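Local coordinates for protein DNA ligase (Archaeoglobus fulgidus, PDB 3GDE) that probably seals nicks in double-stranded DNA during replication, recombination and repair, using ATP and passing through an enzyme-adenylate intermediate, at residues Y43-P55 with L161-M175. Numbering follows the deposited sequence.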
ATOM      1  N   TYR A  43      16.738  -8.011   9.424  1.00 25.79           N
ATOM      2  CA  TYR A  43      15.883  -7.827   8.260  1.00 25.80           C
ATOM      3  C   TYR A  43      14.485  -8.372   8.514  1.00 25.55           C
ATOM      4  O   TYR A  43      13.488  -7.660   8.373  1.00 25.35           O
ATOM      5  CB  TYR A  43      16.510  -8.516   7.043  1.00 25.92           C
ATOM      6  CG  TYR A  43      15.742  -8.318   5.762  1.00 26.79           C
ATOM      7  CD1 TYR A  43      16.061  -7.271   4.890  1.00 26.84           C
ATOM      8  CD2 TYR A  43      14.692  -9.176   5.417  1.00 25.97           C
ATOM      9  CE1 TYR A  43      15.352  -7.084   3.703  1.00 27.59           C
ATOM     10  CE2 TYR A  43      13.978  -9.000   4.240  1.00 27.74           C
ATOM     11  CZ  TYR A  43      14.309  -7.948   3.386  1.00 27.95           C
ATOM     12  OH  TYR A  43      13.598  -7.775   2.218  1.00 28.17           O
ATOM     13  N   ASP A  44      14.410  -9.635   8.903  1.00 25.56           N
ATOM     14  CA  ASP A  44      13.119 -10.258   9.155  1.00 25.87           C
ATOM     15  C   ASP A  44      12.338  -9.568  10.273  1.00 25.18           C
ATOM     16  O   ASP A  44      11.142  -9.338  10.133  1.00 25.46           O
ATOM     17  CB  ASP A  44      13.291 -11.748   9.450  1.00 26.26           C
ATOM     18  CG  ASP A  44      13.630 -12.551   8.214  1.00 28.39           C
ATOM     19  OD1 ASP A  44      13.288 -12.119   7.089  1.00 28.28           O
ATOM     20  OD2 ASP A  44      14.241 -13.632   8.367  1.00 33.07           O
ATOM     21  N   VAL A  45      13.009  -9.211  11.363  1.00 24.12           N
ATOM     22  CA  VAL A  45      12.325  -8.561  12.492  1.00 23.75           C
ATOM     23  C   VAL A  45      11.713  -7.209  12.076  1.00 23.31           C
ATOM     24  O   VAL A  45      10.599  -6.880  12.481  1.00 23.02           O
ATOM     25  CB  VAL A  45      13.269  -8.428  13.739  1.00 23.63           C
ATOM     26  CG1 VAL A  45      12.724  -7.436  14.768  1.00 24.47           C
ATOM     27  CG2 VAL A  45      13.461  -9.770  14.385  1.00 23.34           C
ATOM     28  N   VAL A  46      12.441  -6.445  11.261  1.00 22.65           N
ATOM     29  CA  VAL A  46      11.974  -5.135  10.833  1.00 22.50           C
ATOM     30  C   VAL A  46      10.716  -5.273   9.957  1.00 22.29           C
ATOM     31  O   VAL A  46       9.716  -4.579  10.177  1.00 21.53           O
ATOM     32  CB  VAL A  46      13.092  -4.303  10.138  1.00 22.55           C
ATOM     33  CG1 VAL A  46      12.514  -3.068   9.468  1.00 20.91           C
ATOM     34  CG2 VAL A  46      14.148  -3.891  11.157  1.00 21.80           C
ATOM     35  N   LEU A  47      10.773  -6.182   8.987  1.00 22.12           N
ATOM     36  CA  LEU A  47       9.594  -6.531   8.202  1.00 22.39           C
ATOM     37  C   LEU A  47       8.467  -7.048   9.089  1.00 21.96           C
ATOM     38  O   LEU A  47       7.395  -6.441   9.132  1.00 21.65           O
ATOM     39  CB  LEU A  47       9.938  -7.531   7.095  1.00 22.23           C
ATOM     40  CG  LEU A  47      10.247  -6.896   5.735  1.00 24.38           C
ATOM     41  CD1 LEU A  47      11.543  -6.108   5.759  1.00 24.43           C
ATOM     42  CD2 LEU A  47      10.261  -7.941   4.605  1.00 25.19           C
ATOM     43  N   PHE A  48       8.727  -8.137   9.815  1.00 21.91           N
ATOM     44  CA  PHE A  48       7.706  -8.813  10.620  1.00 22.27           C
ATOM     45  C   PHE A  48       6.950  -7.907  11.605  1.00 23.08           C
ATOM     46  O   PHE A  48       5.736  -8.034  11.750  1.00 22.66           O
ATOM     47  CB  PHE A  48       8.280 -10.037  11.354  1.00 21.88           C
ATOM     48  CG  PHE A  48       8.734 -11.153  10.434  1.00 21.64           C
ATOM     49  CD1 PHE A  48       8.612 -11.045   9.052  1.00 21.64           C
ATOM     50  CD2 PHE A  48       9.261 -12.323  10.961  1.00 20.41           C
ATOM     51  CE1 PHE A  48       9.029 -12.073   8.213  1.00 22.33           C
ATOM     52  CE2 PHE A  48       9.671 -13.356  10.137  1.00 20.50           C
ATOM     53  CZ  PHE A  48       9.569 -13.233   8.760  1.00 21.30           C
ATOM     54  N   ILE A  49       7.648  -6.986  12.268  1.00 24.15           N
ATOM     55  CA  ILE A  49       6.974  -6.103  13.231  1.00 25.10           C
ATOM     56  C   ILE A  49       5.954  -5.163  12.556  1.00 25.25           C
ATOM     57  O   ILE A  49       4.989  -4.718  13.199  1.00 24.80           O
ATOM     58  CB  ILE A  49       7.986  -5.327  14.128  1.00 25.34           C
ATOM     59  CG1 ILE A  49       7.278  -4.694  15.331  1.00 25.65           C
ATOM     60  CG2 ILE A  49       8.759  -4.287  13.314  1.00 25.92           C
ATOM     61  CD1 ILE A  49       8.225  -4.263  16.459  1.00 26.20           C
ATOM     62  N   THR A  50       6.161  -4.887  11.267  1.00 25.22           N
ATOM     63  CA  THR A  50       5.240  -4.047  10.494  1.00 25.70           C
ATOM     64  C   THR A  50       4.089  -4.832   9.859  1.00 25.92           C
ATOM     65  O   THR A  50       3.317  -4.269   9.086  1.00 25.72           O
ATOM     66  CB  THR A  50       5.963  -3.249   9.381  1.00 25.60           C
ATOM     67  OG1 THR A  50       6.621  -4.153   8.488  1.00 26.56           O
ATOM     68  CG2 THR A  50       6.985  -2.294   9.971  1.00 25.72           C
ATOM     69  N   GLY A  51       3.987  -6.123  10.179  1.00 25.94           N
ATOM     70  CA  GLY A  51       2.993  -6.999   9.564  1.00 26.10           C
ATOM     71  C   GLY A  51       3.270  -7.365   8.119  1.00 26.53           C
ATOM     72  O   GLY A  51       2.350  -7.734   7.394  1.00 25.89           O
ATOM     73  N   LYS A  52       4.535  -7.274   7.700  1.00 27.07           N
ATOM     74  CA  LYS A  52       4.931  -7.603   6.322  1.00 27.93           C
ATOM     75  C   LYS A  52       5.863  -8.801   6.283  1.00 27.75           C
ATOM     76  O   LYS A  52       6.761  -8.943   7.120  1.00 27.45           O
ATOM     77  CB  LYS A  52       5.685  -6.440   5.652  1.00 27.81           C
ATOM     78  CG  LYS A  52       4.884  -5.190   5.304  1.00 29.79           C
ATOM     79  CD  LYS A  52       5.850  -4.152   4.692  1.00 30.25           C
ATOM     80  CE  LYS A  52       5.258  -2.754   4.646  1.00 33.49           C
ATOM     81  NZ  LYS A  52       4.976  -2.179   6.014  1.00 36.01           N
ATOM     82  N   VAL A  53       5.673  -9.637   5.274  1.00 28.08           N
ATOM     83  CA  VAL A  53       6.584 -10.736   5.000  1.00 28.42           C
ATOM     84  C   VAL A  53       7.447 -10.384   3.776  1.00 28.81           C
ATOM     85  O   VAL A  53       8.645 -10.700   3.740  1.00 29.00           O
ATOM     86  CB  VAL A  53       5.803 -12.061   4.822  1.00 28.23           C
ATOM     87  CG1 VAL A  53       6.722 -13.201   4.478  1.00 28.36           C
ATOM     88  CG2 VAL A  53       5.004 -12.382   6.087  1.00 28.46           C
ATOM     89  N   TYR A  54       6.828  -9.723   2.795  1.00 29.15           N
ATOM     90  CA  TYR A  54       7.507  -9.234   1.589  1.00 30.19           C
ATOM     91  C   TYR A  54       7.146  -7.776   1.351  1.00 31.30           C
ATOM     92  O   TYR A  54       6.069  -7.351   1.736  1.00 31.70           O
ATOM     93  CB  TYR A  54       7.133 -10.062   0.343  1.00 29.40           C
ATOM     94  CG  TYR A  54       7.332 -11.552   0.536  1.00 28.64           C
ATOM     95  CD1 TYR A  54       8.611 -12.121   0.474  1.00 26.71           C
ATOM     96  CD2 TYR A  54       6.242 -12.388   0.809  1.00 27.51           C
ATOM     97  CE1 TYR A  54       8.797 -13.481   0.672  1.00 28.04           C
ATOM     98  CE2 TYR A  54       6.412 -13.752   1.007  1.00 27.08           C
ATOM     99  CZ  TYR A  54       7.692 -14.294   0.940  1.00 28.45           C
ATOM    100  OH  TYR A  54       7.863 -15.643   1.149  1.00 28.27           O
ATOM    101  N   PRO A  55       8.058  -6.998   0.733  1.00 32.96           N
ATOM    102  CA  PRO A  55       7.682  -5.691   0.170  1.00 33.50           C
ATOM    103  C   PRO A  55       6.592  -5.857  -0.896  1.00 34.57           C
ATOM    104  O   PRO A  55       6.537  -6.889  -1.561  1.00 34.36           O
ATOM    105  CB  PRO A  55       8.982  -5.207  -0.467  1.00 33.39           C
ATOM    106  CG  PRO A  55      10.056  -5.911   0.295  1.00 33.21           C
ATOM    107  CD  PRO A  55       9.499  -7.269   0.560  1.00 32.67           C
ATOM    108  N   LEU A 161       0.840 -12.046  11.716  1.00 23.86           N
ATOM    109  CA  LEU A 161       1.779 -11.712  10.651  1.00 24.27           C
ATOM    110  C   LEU A 161       1.209 -12.093   9.283  1.00 24.38           C
ATOM    111  O   LEU A 161       1.172 -11.257   8.381  1.00 24.92           O
ATOM    112  CB  LEU A 161       3.142 -12.381  10.910  1.00 23.77           C
ATOM    113  CG  LEU A 161       4.322 -12.228   9.945  1.00 24.14           C
ATOM    114  CD1 LEU A 161       4.586 -10.768   9.566  1.00 25.59           C
ATOM    115  CD2 LEU A 161       5.583 -12.861  10.555  1.00 24.10           C
ATOM    116  N   ILE A 162       0.751 -13.339   9.146  1.00 24.55           N
ATOM    117  CA  ILE A 162       0.071 -13.811   7.931  1.00 24.50           C
ATOM    118  C   ILE A 162      -1.157 -12.950   7.566  1.00 25.20           C
ATOM    119  O   ILE A 162      -1.425 -12.701   6.392  1.00 24.82           O
ATOM    120  CB  ILE A 162      -0.349 -15.301   8.064  1.00 24.78           C
ATOM    121  CG1 ILE A 162       0.888 -16.207   8.142  1.00 23.89           C
ATOM    122  CG2 ILE A 162      -1.285 -15.728   6.896  1.00 23.45           C
ATOM    123  CD1 ILE A 162       0.605 -17.582   8.679  1.00 21.38           C
ATOM    124  N   LEU A 163      -1.889 -12.501   8.581  1.00 26.22           N
ATOM    125  CA  LEU A 163      -3.052 -11.630   8.401  1.00 27.38           C
ATOM    126  C   LEU A 163      -2.673 -10.148   8.276  1.00 28.65           C
ATOM    127  O   LEU A 163      -3.544  -9.300   8.113  1.00 28.87           O
ATOM    128  CB  LEU A 163      -4.048 -11.835   9.554  1.00 27.01           C
ATOM    129  CG  LEU A 163      -4.702 -13.227   9.573  1.00 27.24           C
ATOM    130  CD1 LEU A 163      -5.557 -13.438  10.807  1.00 27.91           C
ATOM    131  CD2 LEU A 163      -5.501 -13.488   8.304  1.00 26.97           C
ATOM    132  N   ASN A 164      -1.372  -9.855   8.365  1.00 29.90           N
ATOM    133  CA  ASN A 164      -0.821  -8.508   8.194  1.00 31.03           C
ATOM    134  C   ASN A 164      -1.276  -7.416   9.188  1.00 31.40           C
ATOM    135  O   ASN A 164      -1.069  -6.228   8.920  1.00 31.80           O
ATOM    136  CB  ASN A 164      -0.976  -8.018   6.739  1.00 31.44           C
ATOM    137  CG  ASN A 164      -0.367  -8.987   5.699  1.00 34.05           C
ATOM    138  OD1 ASN A 164      -0.959  -9.201   4.632  1.00 36.18           O
ATOM    139  ND2 ASN A 164       0.806  -9.572   6.006  1.00 34.78           N
ATOM    140  N   GLU A 165      -1.874  -7.810  10.313  1.00 31.75           N
ATOM    141  CA  GLU A 165      -2.192  -6.875  11.405  1.00 32.42           C
ATOM    142  C   GLU A 165      -1.690  -7.368  12.766  1.00 31.04           C
ATOM    143  O   GLU A 165      -2.308  -8.214  13.411  1.00 31.35           O
ATOM    144  CB  GLU A 165      -3.689  -6.430  11.424  1.00 32.90           C
ATOM    145  CG  GLU A 165      -4.728  -7.352  12.090  1.00 34.95           C
ATOM    146  CD  GLU A 165      -5.926  -6.613  12.790  1.00 35.46           C
ATOM    147  OE1 GLU A 165      -5.861  -5.388  13.100  1.00 38.61           O
ATOM    148  OE2 GLU A 165      -6.946  -7.293  13.059  1.00 39.40           O
ATOM    149  N   MET A 166      -0.549  -6.821  13.190  1.00 29.99           N
ATOM    150  CA  MET A 166       0.149  -7.250  14.411  1.00 28.20           C
ATOM    151  C   MET A 166      -0.508  -6.734  15.693  1.00 27.91           C
ATOM    152  O   MET A 166      -0.350  -7.331  16.764  1.00 26.82           O
ATOM    153  CB  MET A 166       1.618  -6.800  14.365  1.00 28.21           C
ATOM    154  CG  MET A 166       2.434  -7.386  13.225  1.00 27.40           C
ATOM    155  SD  MET A 166       2.381  -9.188  13.207  1.00 26.27           S
ATOM    156  CE  MET A 166       3.705  -9.642  14.309  1.00 24.50           C
ATOM    157  N   ARG A 167      -1.219  -5.613  15.564  1.00 27.81           N
ATOM    158  CA  ARG A 167      -1.995  -4.971  16.649  1.00 28.86           C
ATOM    159  C   ARG A 167      -1.129  -4.469  17.795  1.00 27.64           C
ATOM    160  O   ARG A 167      -1.495  -4.594  18.957  1.00 27.77           O
ATOM    161  CB  ARG A 167      -3.123  -5.888  17.154  1.00 28.49           C
ATOM    162  CG  ARG A 167      -4.135  -6.258  16.071  1.00 30.65           C
ATOM    163  CD  ARG A 167      -5.188  -7.241  16.588  1.00 31.98           C
ATOM    164  NE  ARG A 167      -6.007  -6.673  17.656  1.00 39.14           N
ATOM    165  CZ  ARG A 167      -7.304  -6.380  17.545  1.00 41.67           C
ATOM    166  NH1 ARG A 167      -7.948  -6.599  16.403  1.00 42.79           N
ATOM    167  NH2 ARG A 167      -7.960  -5.862  18.584  1.00 42.08           N
ATOM    168  N   LEU A 168       0.013  -3.879  17.443  1.00 26.98           N
ATOM    169  CA  LEU A 168       1.015  -3.434  18.413  1.00 26.12           C
ATOM    170  C   LEU A 168       1.042  -1.923  18.524  1.00 25.93           C
ATOM    171  O   LEU A 168       1.734  -1.369  19.385  1.00 26.74           O
ATOM    172  CB  LEU A 168       2.413  -3.925  18.000  1.00 25.82           C
ATOM    173  CG  LEU A 168       2.580  -5.412  17.652  1.00 25.24           C
ATOM    174  CD1 LEU A 168       3.956  -5.687  17.035  1.00 23.51           C
ATOM    175  CD2 LEU A 168       2.332  -6.283  18.879  1.00 23.36           C
ATOM    176  N   GLY A 169       0.306  -1.252  17.643  1.00 25.03           N
ATOM    177  CA  GLY A 169       0.345   0.201  17.582  1.00 23.98           C
ATOM    178  C   GLY A 169       1.642   0.721  16.972  1.00 23.53           C
ATOM    179  O   GLY A 169       2.061   1.847  17.257  1.00 23.41           O
ATOM    180  N   VAL A 170       2.258  -0.087  16.110  1.00 22.58           N
ATOM    181  CA  VAL A 170       3.533   0.252  15.483  1.00 22.15           C
ATOM    182  C   VAL A 170       3.344   0.386  13.973  1.00 22.72           C
ATOM    183  O   VAL A 170       2.935  -0.555  13.293  1.00 22.19           O
ATOM    184  CB  VAL A 170       4.626  -0.811  15.790  1.00 22.14           C
ATOM    185  CG1 VAL A 170       5.915  -0.516  15.037  1.00 20.65           C
ATOM    186  CG2 VAL A 170       4.874  -0.922  17.292  1.00 20.76           C
ATOM    187  N   GLY A 171       3.608   1.579  13.464  1.00 23.39           N
ATOM    188  CA  GLY A 171       3.535   1.815  12.035  1.00 24.74           C
ATOM    189  C   GLY A 171       4.890   2.158  11.452  1.00 25.68           C
ATOM    190  O   GLY A 171       5.941   1.937  12.078  1.00 25.28           O
ATOM    191  N   GLU A 172       4.839   2.712  10.247  1.00 26.60           N
ATOM    192  CA  GLU A 172       6.003   3.072   9.457  1.00 27.83           C
ATOM    193  C   GLU A 172       6.814   4.167  10.137  1.00 27.43           C
ATOM    194  O   GLU A 172       8.044   4.113  10.137  1.00 27.62           O
ATOM    195  CB  GLU A 172       5.528   3.571   8.088  1.00 28.99           C
ATOM    196  CG  GLU A 172       6.296   3.011   6.914  1.00 32.74           C
ATOM    197  CD  GLU A 172       5.738   1.695   6.416  1.00 39.05           C
ATOM    198  OE1 GLU A 172       5.691   0.713   7.205  1.00 40.95           O
ATOM    199  OE2 GLU A 172       5.366   1.639   5.214  1.00 42.58           O
ATOM    200  N   GLY A 173       6.115   5.150  10.713  1.00 27.19           N
ATOM    201  CA  GLY A 173       6.730   6.289  11.394  1.00 27.07           C
ATOM    202  C   GLY A 173       7.549   5.883  12.615  1.00 27.20           C
ATOM    203  O   GLY A 173       8.684   6.317  12.792  1.00 26.82           O
ATOM    204  N   ILE A 174       6.968   5.041  13.463  1.00 27.13           N
ATOM    205  CA  ILE A 174       7.698   4.527  14.617  1.00 26.85           C
ATOM    206  C   ILE A 174       8.934   3.731  14.172  1.00 27.18           C
ATOM    207  O   ILE A 174      10.033   3.940  14.695  1.00 26.90           O
ATOM    208  CB  ILE A 174       6.782   3.719  15.538  1.00 26.68           C
ATOM    209  CG1 ILE A 174       5.845   4.676  16.279  1.00 25.14           C
ATOM    210  CG2 ILE A 174       7.604   2.841  16.502  1.00 25.87           C
ATOM    211  CD1 ILE A 174       4.672   3.996  16.966  1.00 24.20           C
ATOM    212  N   MET A 175       8.767   2.869  13.172  1.00 27.41           N
ATOM    213  CA  MET A 175       9.885   2.070  12.661  1.00 28.02           C
ATOM    214  C   MET A 175      11.049   2.881  12.078  1.00 28.10           C
ATOM    215  O   MET A 175      12.208   2.564  12.354  1.00 27.02           O
ATOM    216  CB  MET A 175       9.401   1.027  11.664  1.00 28.44           C
ATOM    217  CG  MET A 175       8.683  -0.135  12.319  1.00 30.67           C
ATOM    218  SD  MET A 175       9.654  -0.947  13.608  1.00 35.84           S
ATOM    219  CE  MET A 175      11.073  -1.494  12.636  1.00 30.33           C
TER
HETATM  220  O   HOH W   1       2.758  -3.278  13.033  1.00 26.01           O
HETATM  221  O   HOH W   2       0.591  -3.966   8.755  1.00 27.22           O
HETATM  222  O   HOH W   3       7.499  -0.655   5.767  1.00 66.24           O
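Met175 reaches across to the end of helix 39-49 and touches Thr50, Ile49 and Val46 in turn. Its CB points toward that helix; CG then lies 3.6 Å from Thr50 CG2, SD 3.5 Å from Ile49 CG2, and CE 3.8 Å from Val46 CG1. Bends at chi2 (-55°) and chi3 (-61°) curl the chain along these methyl groups, a path that an unbranched thioether follows easily. Ile49 turns its other branch, CG1, to Leu168 CD1, so a beta-branched residue fills two directions.

At the far end, Leu161 CD2 sits over one face of the Phe48 ring in a CH-pi contact, 3.8 Å from the ring centroid, while CD1 packs on Val53 CG2. Between these apolar patches, Gly51 suits a backbone of positive phi and, lacking a side chain, lies close against Asn164, which ends helix 152-162 in a Schellman motif; Asn164 ND2 gives a weak hydrogen bond to Gly51 O (2.8 Å, 128° at the hydrogen). One water bridges Ile49 O and Val170 O, and another joins Thr50 O to Asn164 O. Lys52 sets out away from Glu172, but its long chain, bent at chi4, brings NZ to the syn lone pair of Glu172 OE1 in a salt bridge (3.2 Å); Glu172 OE2 hydrogen-bonds to Tyr194 OH.

The contact joins the ends of helices 39-49 and 152-162 to the start of 172-182 in the all-helical DNA-binding domain, with helices 22-34 and 200-216 packing on Met175. Backbone hydrogen bonds link Gly173 and Ile174 to Pro456 and Val457, between strands 446-454 and 461-467 of the OB-fold domain, consistent with the closed conformation.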